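Long-range contact in initiator protein NS1 (Murine minute virus, PDB 4R94), which nicks viral DNA with its N-terminal endonuclease domain and, with its helicase activity, initiates and directs replication of the parvoviral genome: residues 204-215 with 242-253. Numbering follows the deposited sequence.
Sequences GNMIAYYFLTKK and EGERHLVSKLYT
Y252 fits as a knob into the hole formed by G204, N205, A208 and Y209, where helix 242-252 of the nickase domain crosses segment 204-211 at -122°, the helix that leads into the predicted RCR-3 motif with the active-site tyrosine. The A208 methyl lies over the centre of the Y252 ring, a CH-pi contact with CB 3.4 Å from the centroid. An edge of the same ring meets the face of Y209 in a T-shaped stack, planes at 86°. CG anti to the backbone N (chi1 -176°) carries the Y252 ring across A208, and its OH donates to N205 OD1 at 2.6 Å. One turn back, S249 OG donates to an in-plane lone pair of A208 O, at 2.7 Å.

L212 packs beside it: CD1 on V248 CG1 at 3.6 Å, CD2 over the centre of one face of the R245 guanidinium. The far end of that group is held by Q117 and S230, and Y227 adds a cation-pi contact. The CB of Y210, the active-site tyrosine, leads away from helix 242-252, while K214 turns to a salt bridge with E119, a magnesium ligand. The type I turn F211-K214 is bridged by water: one molecule donates to both L212 O and K214 O and accepts from R245 NE, and a second joins L212 O, S249 OG and H246 ND1. H246 is itself steadied by NE2, which donates to the anti lone pair of E242 OE2 at 2.7 Å.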
ATOM      1  N   GLY A 204      -0.798 -13.935  -7.765  1.00 20.12           N
ATOM      2  CA  GLY A 204       0.510 -14.135  -8.366  1.00 21.84           C
ATOM      3  C   GLY A 204       0.647 -13.477  -9.730  1.00 19.96           C
ATOM      4  O   GLY A 204       1.655 -12.836 -10.012  1.00 19.43           O
ATOM      5  N   ASN A 205      -0.374 -13.609 -10.568  1.00 21.09           N
ATOM      6  CA  ASN A 205      -0.276 -13.051 -11.909  1.00 17.88           C
ATOM      7  C   ASN A 205      -0.172 -11.535 -11.915  1.00 17.88           C
ATOM      8  O   ASN A 205       0.644 -10.975 -12.635  1.00 20.96           O
ATOM      9  CB  ASN A 205      -1.460 -13.487 -12.773  1.00 22.66           C
ATOM     10  CG  ASN A 205      -1.415 -14.959 -13.114  1.00 26.02           C
ATOM     11  OD1 ASN A 205      -0.401 -15.638 -12.898  1.00 22.74           O
ATOM     12  ND2 ASN A 205      -2.525 -15.470 -13.642  1.00 26.43           N
ATOM     13  N   MET A 206      -0.998 -10.871 -11.109  1.00 20.04           N
ATOM     14  CA  MET A 206      -0.966  -9.418 -11.038  1.00 18.88           C
ATOM     15  C   MET A 206       0.387  -8.914 -10.524  1.00 17.43           C
ATOM     16  O   MET A 206       0.904  -7.911 -11.003  1.00 18.26           O
ATOM     17  CB  MET A 206      -2.098  -8.886 -10.145  1.00 19.01           C
ATOM     18  CG  MET A 206      -2.183  -7.368 -10.125  1.00 22.66           C
ATOM     19  SD  MET A 206      -2.679  -6.684 -11.723  1.00 29.20           S
ATOM     20  CE  MET A 206      -4.175  -7.617 -11.942  1.00 21.74           C
ATOM     21  N   ILE A 207       0.959  -9.603  -9.537  1.00 17.06           N
ATOM     22  CA  ILE A 207       2.256  -9.179  -9.038  1.00 18.29           C
ATOM     23  C   ILE A 207       3.350  -9.365 -10.115  1.00 18.40           C
ATOM     24  O   ILE A 207       4.069  -8.418 -10.442  1.00 19.24           O
ATOM     25  CB  ILE A 207       2.600  -9.936  -7.741  1.00 18.86           C
ATOM     26  CG1 ILE A 207       1.551  -9.577  -6.680  1.00 16.47           C
ATOM     27  CG2 ILE A 207       4.031  -9.601  -7.299  1.00 16.82           C
ATOM     28  CD1 ILE A 207       1.614 -10.434  -5.414  1.00 18.49           C
ATOM     29  N   ALA A 208       3.431 -10.552 -10.708  1.00 17.82           N
ATOM     30  CA  ALA A 208       4.510 -10.861 -11.640  1.00 22.15           C
ATOM     31  C   ALA A 208       4.388 -10.097 -12.956  1.00 19.38           C
ATOM     32  O   ALA A 208       5.375  -9.575 -13.479  1.00 20.96           O
ATOM     33  CB  ALA A 208       4.546 -12.357 -11.915  1.00 22.72           C
ATOM     34  N   TYR A 209       3.171 -10.029 -13.486  1.00 20.42           N
ATOM     35  CA  TYR A 209       2.961  -9.444 -14.805  1.00 20.19           C
ATOM     36  C   TYR A 209       2.683  -7.947 -14.780  1.00 21.07           C
ATOM     37  O   TYR A 209       2.611  -7.313 -15.833  1.00 21.08           O
ATOM     38  CB  TYR A 209       1.803 -10.151 -15.510  1.00 18.95           C
ATOM     39  CG  TYR A 209       2.028 -11.618 -15.763  1.00 21.03           C
ATOM     40  CD1 TYR A 209       3.247 -12.075 -16.258  1.00 22.99           C
ATOM     41  CD2 TYR A 209       1.028 -12.546 -15.514  1.00 23.38           C
ATOM     42  CE1 TYR A 209       3.458 -13.423 -16.492  1.00 26.24           C
ATOM     43  CE2 TYR A 209       1.224 -13.896 -15.754  1.00 27.50           C
ATOM     44  CZ  TYR A 209       2.447 -14.328 -16.239  1.00 29.28           C
ATOM     45  OH  TYR A 209       2.654 -15.675 -16.479  1.00 32.54           O
ATOM     46  N   TYR A 210       2.501  -7.364 -13.594  1.00 19.32           N
ATOM     47  CA  TYR A 210       2.201  -5.941 -13.545  1.00 19.72           C
ATOM     48  C   TYR A 210       2.999  -5.203 -12.443  1.00 17.67           C
ATOM     49  O   TYR A 210       3.806  -4.329 -12.757  1.00 18.75           O
ATOM     50  CB  TYR A 210       0.685  -5.716 -13.369  1.00 19.88           C
ATOM     51  CG  TYR A 210       0.329  -4.257 -13.342  1.00 22.14           C
ATOM     52  CD1 TYR A 210       0.453  -3.468 -14.487  1.00 22.86           C
ATOM     53  CD2 TYR A 210      -0.112  -3.654 -12.174  1.00 21.42           C
ATOM     54  CE1 TYR A 210       0.153  -2.118 -14.462  1.00 25.95           C
ATOM     55  CE2 TYR A 210      -0.416  -2.300 -12.141  1.00 26.73           C
ATOM     56  CZ  TYR A 210      -0.286  -1.543 -13.283  1.00 27.97           C
ATOM     57  OH  TYR A 210      -0.588  -0.202 -13.230  1.00 31.53           O
ATOM     58  N   PHE A 211       2.796  -5.511 -11.164  1.00 18.40           N
ATOM     59  CA  PHE A 211       3.473  -4.665 -10.171  1.00 15.98           C
ATOM     60  C   PHE A 211       4.997  -4.770 -10.229  1.00 15.64           C
ATOM     61  O   PHE A 211       5.699  -3.773 -10.042  1.00 18.94           O
ATOM     62  CB  PHE A 211       2.967  -4.968  -8.751  1.00 16.70           C
ATOM     63  CG  PHE A 211       1.569  -4.482  -8.516  1.00 17.66           C
ATOM     64  CD1 PHE A 211       1.284  -3.125  -8.585  1.00 16.96           C
ATOM     65  CD2 PHE A 211       0.532  -5.381  -8.284  1.00 17.63           C
ATOM     66  CE1 PHE A 211      -0.019  -2.651  -8.391  1.00 16.83           C
ATOM     67  CE2 PHE A 211      -0.770  -4.929  -8.084  1.00 16.37           C
ATOM     68  CZ  PHE A 211      -1.054  -3.564  -8.156  1.00 18.86           C
ATOM     69  N   LEU A 212       5.516  -5.956 -10.522  1.00 18.11           N
ATOM     70  CA  LEU A 212       6.962  -6.129 -10.634  1.00 18.67           C
ATOM     71  C   LEU A 212       7.555  -5.556 -11.937  1.00 20.45           C
ATOM     72  O   LEU A 212       8.773  -5.563 -12.126  1.00 19.55           O
ATOM     73  CB  LEU A 212       7.328  -7.618 -10.500  1.00 21.63           C
ATOM     74  CG  LEU A 212       7.076  -8.259  -9.132  1.00 21.51           C
ATOM     75  CD1 LEU A 212       7.701  -9.659  -9.033  1.00 21.24           C
ATOM     76  CD2 LEU A 212       7.574  -7.343  -7.998  1.00 20.09           C
ATOM     77  N   THR A 213       6.713  -5.048 -12.833  1.00 23.17           N
ATOM     78  CA  THR A 213       7.233  -4.434 -14.056  1.00 22.79           C
ATOM     79  C   THR A 213       7.555  -2.955 -13.909  1.00 23.88           C
ATOM     80  O   THR A 213       8.129  -2.358 -14.830  1.00 25.27           O
ATOM     81  CB  THR A 213       6.250  -4.567 -15.250  1.00 22.69           C
ATOM     82  OG1 THR A 213       5.115  -3.710 -15.058  1.00 23.28           O
ATOM     83  CG2 THR A 213       5.794  -6.001 -15.431  1.00 23.49           C
ATOM     84  N   LYS A 214       7.188  -2.346 -12.779  1.00 21.04           N
ATOM     85  CA  LYS A 214       7.350  -0.905 -12.613  1.00 22.40           C
ATOM     86  C   LYS A 214       8.816  -0.496 -12.461  1.00 21.42           C
ATOM     87  O   LYS A 214       9.665  -1.300 -12.054  1.00 24.29           O
ATOM     88  CB  LYS A 214       6.551  -0.395 -11.392  1.00 23.92           C
ATOM     89  CG  LYS A 214       5.056  -0.752 -11.386  1.00 24.15           C
ATOM     90  CD  LYS A 214       4.316  -0.190 -12.597  1.00 27.05           C
ATOM     91  CE  LYS A 214       2.810  -0.495 -12.513  1.00 25.13           C
ATOM     92  NZ  LYS A 214       2.073   0.362 -11.522  1.00 24.04           N
ATOM     93  N   LYS A 215       9.105   0.759 -12.785  1.00 25.75           N
ATOM     94  CA  LYS A 215      10.443   1.328 -12.601  1.00 25.35           C
ATOM     95  C   LYS A 215      10.644   1.921 -11.201  1.00 23.63           C
ATOM     96  O   LYS A 215       9.757   2.582 -10.667  1.00 24.81           O
ATOM     97  CB  LYS A 215      10.703   2.407 -13.657  1.00 30.05           C
ATOM     98  CG  LYS A 215      12.085   3.050 -13.556  1.00 37.67           C
ATOM     99  CD  LYS A 215      12.498   3.699 -14.873  1.00 51.92           C
ATOM    100  CE  LYS A 215      13.877   4.340 -14.771  1.00 55.74           C
ATOM    101  NZ  LYS A 215      14.377   4.772 -16.109  1.00 61.34           N
ATOM    102  N   GLU A 242      15.416  -3.635  -8.255  1.00 28.42           N
ATOM    103  CA  GLU A 242      14.587  -3.562  -9.469  1.00 25.64           C
ATOM    104  C   GLU A 242      14.981  -4.630 -10.484  1.00 28.24           C
ATOM    105  O   GLU A 242      14.120  -5.272 -11.072  1.00 25.98           O
ATOM    106  CB  GLU A 242      14.649  -2.188 -10.160  1.00 28.89           C
ATOM    107  CG  GLU A 242      13.591  -2.111 -11.288  1.00 28.82           C
ATOM    108  CD  GLU A 242      13.655  -0.896 -12.211  1.00 30.38           C
ATOM    109  OE1 GLU A 242      14.072   0.200 -11.784  1.00 27.36           O
ATOM    110  OE2 GLU A 242      13.256  -1.052 -13.395  1.00 32.41           O
ATOM    111  N   GLY A 243      16.281  -4.826 -10.672  1.00 29.89           N
ATOM    112  CA  GLY A 243      16.756  -5.820 -11.618  1.00 27.04           C
ATOM    113  C   GLY A 243      16.293  -7.215 -11.259  1.00 24.41           C
ATOM    114  O   GLY A 243      15.946  -8.003 -12.128  1.00 27.30           O
ATOM    115  N   GLU A 244      16.259  -7.510  -9.964  1.00 25.19           N
ATOM    116  CA  GLU A 244      15.857  -8.826  -9.489  1.00 21.61           C
ATOM    117  C   GLU A 244      14.354  -9.033  -9.670  1.00 21.89           C
ATOM    118  O   GLU A 244      13.893 -10.146  -9.907  1.00 24.81           O
ATOM    119  CB  GLU A 244      16.251  -9.006  -8.015  1.00 26.19           C
ATOM    120  CG  GLU A 244      17.770  -8.986  -7.800  1.00 29.18           C
ATOM    121  CD  GLU A 244      18.182  -9.035  -6.334  1.00 34.16           C
ATOM    122  OE1 GLU A 244      17.635  -8.258  -5.518  1.00 29.54           O
ATOM    123  OE2 GLU A 244      19.069  -9.850  -5.999  1.00 33.48           O
ATOM    124  N   ARG A 245      13.594  -7.953  -9.524  1.00 24.53           N
ATOM    125  CA  ARG A 245      12.153  -8.018  -9.706  1.00 21.89           C
ATOM    126  C   ARG A 245      11.821  -8.366 -11.162  1.00 23.42           C
ATOM    127  O   ARG A 245      10.939  -9.180 -11.433  1.00 23.92           O
ATOM    128  CB  ARG A 245      11.512  -6.686  -9.296  1.00 21.18           C
ATOM    129  CG  ARG A 245      11.542  -6.432  -7.775  1.00 20.47           C
ATOM    130  CD  ARG A 245      11.386  -4.947  -7.455  1.00 19.90           C
ATOM    131  NE  ARG A 245      10.142  -4.399  -7.995  1.00 21.06           N
ATOM    132  CZ  ARG A 245       9.044  -4.179  -7.281  1.00 19.43           C
ATOM    133  NH1 ARG A 245       9.016  -4.473  -5.977  1.00 19.50           N
ATOM    134  NH2 ARG A 245       7.964  -3.682  -7.877  1.00 19.08           N
ATOM    135  N   HIS A 246      12.538  -7.754 -12.096  1.00 25.15           N
ATOM    136  CA  HIS A 246      12.336  -8.070 -13.512  1.00 23.94           C
ATOM    137  C   HIS A 246      12.758  -9.504 -13.822  1.00 26.20           C
ATOM    138  O   HIS A 246      12.118 -10.179 -14.628  1.00 25.86           O
ATOM    139  CB  HIS A 246      13.094  -7.075 -14.390  1.00 25.08           C
ATOM    140  CG  HIS A 246      12.604  -5.668 -14.256  1.00 25.88           C
ATOM    141  ND1 HIS A 246      11.267  -5.356 -14.177  1.00 28.75           N
ATOM    142  CD2 HIS A 246      13.274  -4.495 -14.155  1.00 28.61           C
ATOM    143  CE1 HIS A 246      11.130  -4.045 -14.051  1.00 26.17           C
ATOM    144  NE2 HIS A 246      12.332  -3.503 -14.036  1.00 28.56           N
ATOM    145  N   LEU A 247      13.822  -9.986 -13.181  1.00 24.41           N
ATOM    146  CA  LEU A 247      14.166 -11.403 -13.302  1.00 27.20           C
ATOM    147  C   LEU A 247      13.039 -12.317 -12.802  1.00 28.27           C
ATOM    148  O   LEU A 247      12.748 -13.340 -13.417  1.00 27.06           O
ATOM    149  CB  LEU A 247      15.452 -11.730 -12.543  1.00 26.97           C
ATOM    150  CG  LEU A 247      16.802 -11.302 -13.107  1.00 34.70           C
ATOM    151  CD1 LEU A 247      17.906 -11.886 -12.232  1.00 38.46           C
ATOM    152  CD2 LEU A 247      16.954 -11.760 -14.542  1.00 37.25           C
ATOM    153  N   VAL A 248      12.406 -11.964 -11.687  1.00 22.77           N
ATOM    154  CA  VAL A 248      11.258 -12.738 -11.218  1.00 23.44           C
ATOM    155  C   VAL A 248      10.135 -12.831 -12.263  1.00 24.59           C
ATOM    156  O   VAL A 248       9.583 -13.903 -12.487  1.00 24.15           O
ATOM    157  CB  VAL A 248      10.685 -12.144  -9.906  1.00 24.14           C
ATOM    158  CG1 VAL A 248       9.372 -12.840  -9.543  1.00 24.38           C
ATOM    159  CG2 VAL A 248      11.701 -12.305  -8.791  1.00 25.18           C
ATOM    160  N   SER A 249       9.798 -11.711 -12.891  1.00 22.91           N
ATOM    161  CA  SER A 249       8.784 -11.705 -13.942  1.00 23.06           C
ATOM    162  C   SER A 249       9.182 -12.639 -15.070  1.00 27.12           C
ATOM    163  O   SER A 249       8.361 -13.408 -15.562  1.00 28.17           O
ATOM    164  CB  SER A 249       8.569 -10.297 -14.490  1.00 26.12           C
ATOM    165  OG  SER A 249       8.100  -9.438 -13.463  1.00 26.08           O
ATOM    166  N   LYS A 250      10.452 -12.570 -15.452  1.00 25.49           N
ATOM    167  CA  LYS A 250      10.973 -13.369 -16.567  1.00 30.58           C
ATOM    168  C   LYS A 250      10.881 -14.863 -16.257  1.00 31.98           C
ATOM    169  O   LYS A 250      10.429 -15.659 -17.094  1.00 32.89           O
ATOM    170  CB  LYS A 250      12.418 -12.959 -16.873  1.00 29.84           C
ATOM    171  CG  LYS A 250      13.081 -13.749 -17.997  1.00 38.26           C
ATOM    172  CD  LYS A 250      14.561 -13.382 -18.106  1.00 42.77           C
ATOM    173  CE  LYS A 250      15.251 -14.172 -19.207  1.00 51.69           C
ATOM    174  NZ  LYS A 250      14.647 -13.888 -20.538  1.00 58.93           N
ATOM    175  N   LEU A 251      11.282 -15.244 -15.047  1.00 26.56           N
ATOM    176  CA  LEU A 251      11.230 -16.640 -14.628  1.00 27.00           C
ATOM    177  C   LEU A 251       9.796 -17.130 -14.434  1.00 30.87           C
ATOM    178  O   LEU A 251       9.492 -18.308 -14.611  1.00 28.68           O
ATOM    179  CB  LEU A 251      12.024 -16.843 -13.336  1.00 29.55           C
ATOM    180  CG  LEU A 251      13.543 -16.730 -13.471  1.00 38.03           C
ATOM    181  CD1 LEU A 251      14.226 -16.858 -12.114  1.00 39.80           C
ATOM    182  CD2 LEU A 251      14.058 -17.788 -14.429  1.00 41.55           C
ATOM    183  N   TYR A 252       8.911 -16.216 -14.057  1.00 29.73           N
ATOM    184  CA  TYR A 252       7.539 -16.578 -13.725  1.00 25.39           C
ATOM    185  C   TYR A 252       6.818 -17.027 -14.985  1.00 29.80           C
ATOM    186  O   TYR A 252       5.937 -17.875 -14.932  1.00 28.76           O
ATOM    187  CB  TYR A 252       6.835 -15.383 -13.084  1.00 25.17           C
ATOM    188  CG  TYR A 252       5.419 -15.592 -12.576  1.00 25.81           C
ATOM    189  CD1 TYR A 252       4.324 -15.435 -13.418  1.00 28.78           C
ATOM    190  CD2 TYR A 252       5.176 -15.864 -11.235  1.00 25.06           C
ATOM    191  CE1 TYR A 252       3.026 -15.589 -12.950  1.00 25.52           C
ATOM    192  CE2 TYR A 252       3.887 -16.016 -10.760  1.00 23.17           C
ATOM    193  CZ  TYR A 252       2.818 -15.871 -11.618  1.00 24.43           C
ATOM    194  OH  TYR A 252       1.541 -16.014 -11.138  1.00 24.13           O
ATOM    195  N   THR A 253       7.215 -16.436 -16.104  1.00 30.38           N
ATOM    196  CA  THR A 253       6.654 -16.755 -17.414  1.00 35.13           C
ATOM    197  C   THR A 253       7.240 -18.062 -17.945  1.00 38.08           C
ATOM    198  O   THR A 253       7.109 -19.116 -17.315  1.00 44.70           O
ATOM    199  CB  THR A 253       6.931 -15.636 -18.443  1.00 41.43           C
ATOM    200  OG1 THR A 253       6.810 -14.354 -17.821  1.00 37.53           O
ATOM    201  CG2 THR A 253       5.963 -15.723 -19.618  1.00 40.21           C
TER
HETATM  202  O   HOH W   1       9.748  -3.531 -10.585  1.00 23.99           O
HETATM  203  O   HOH W   2       9.241  -7.126 -14.669  1.00 25.79           O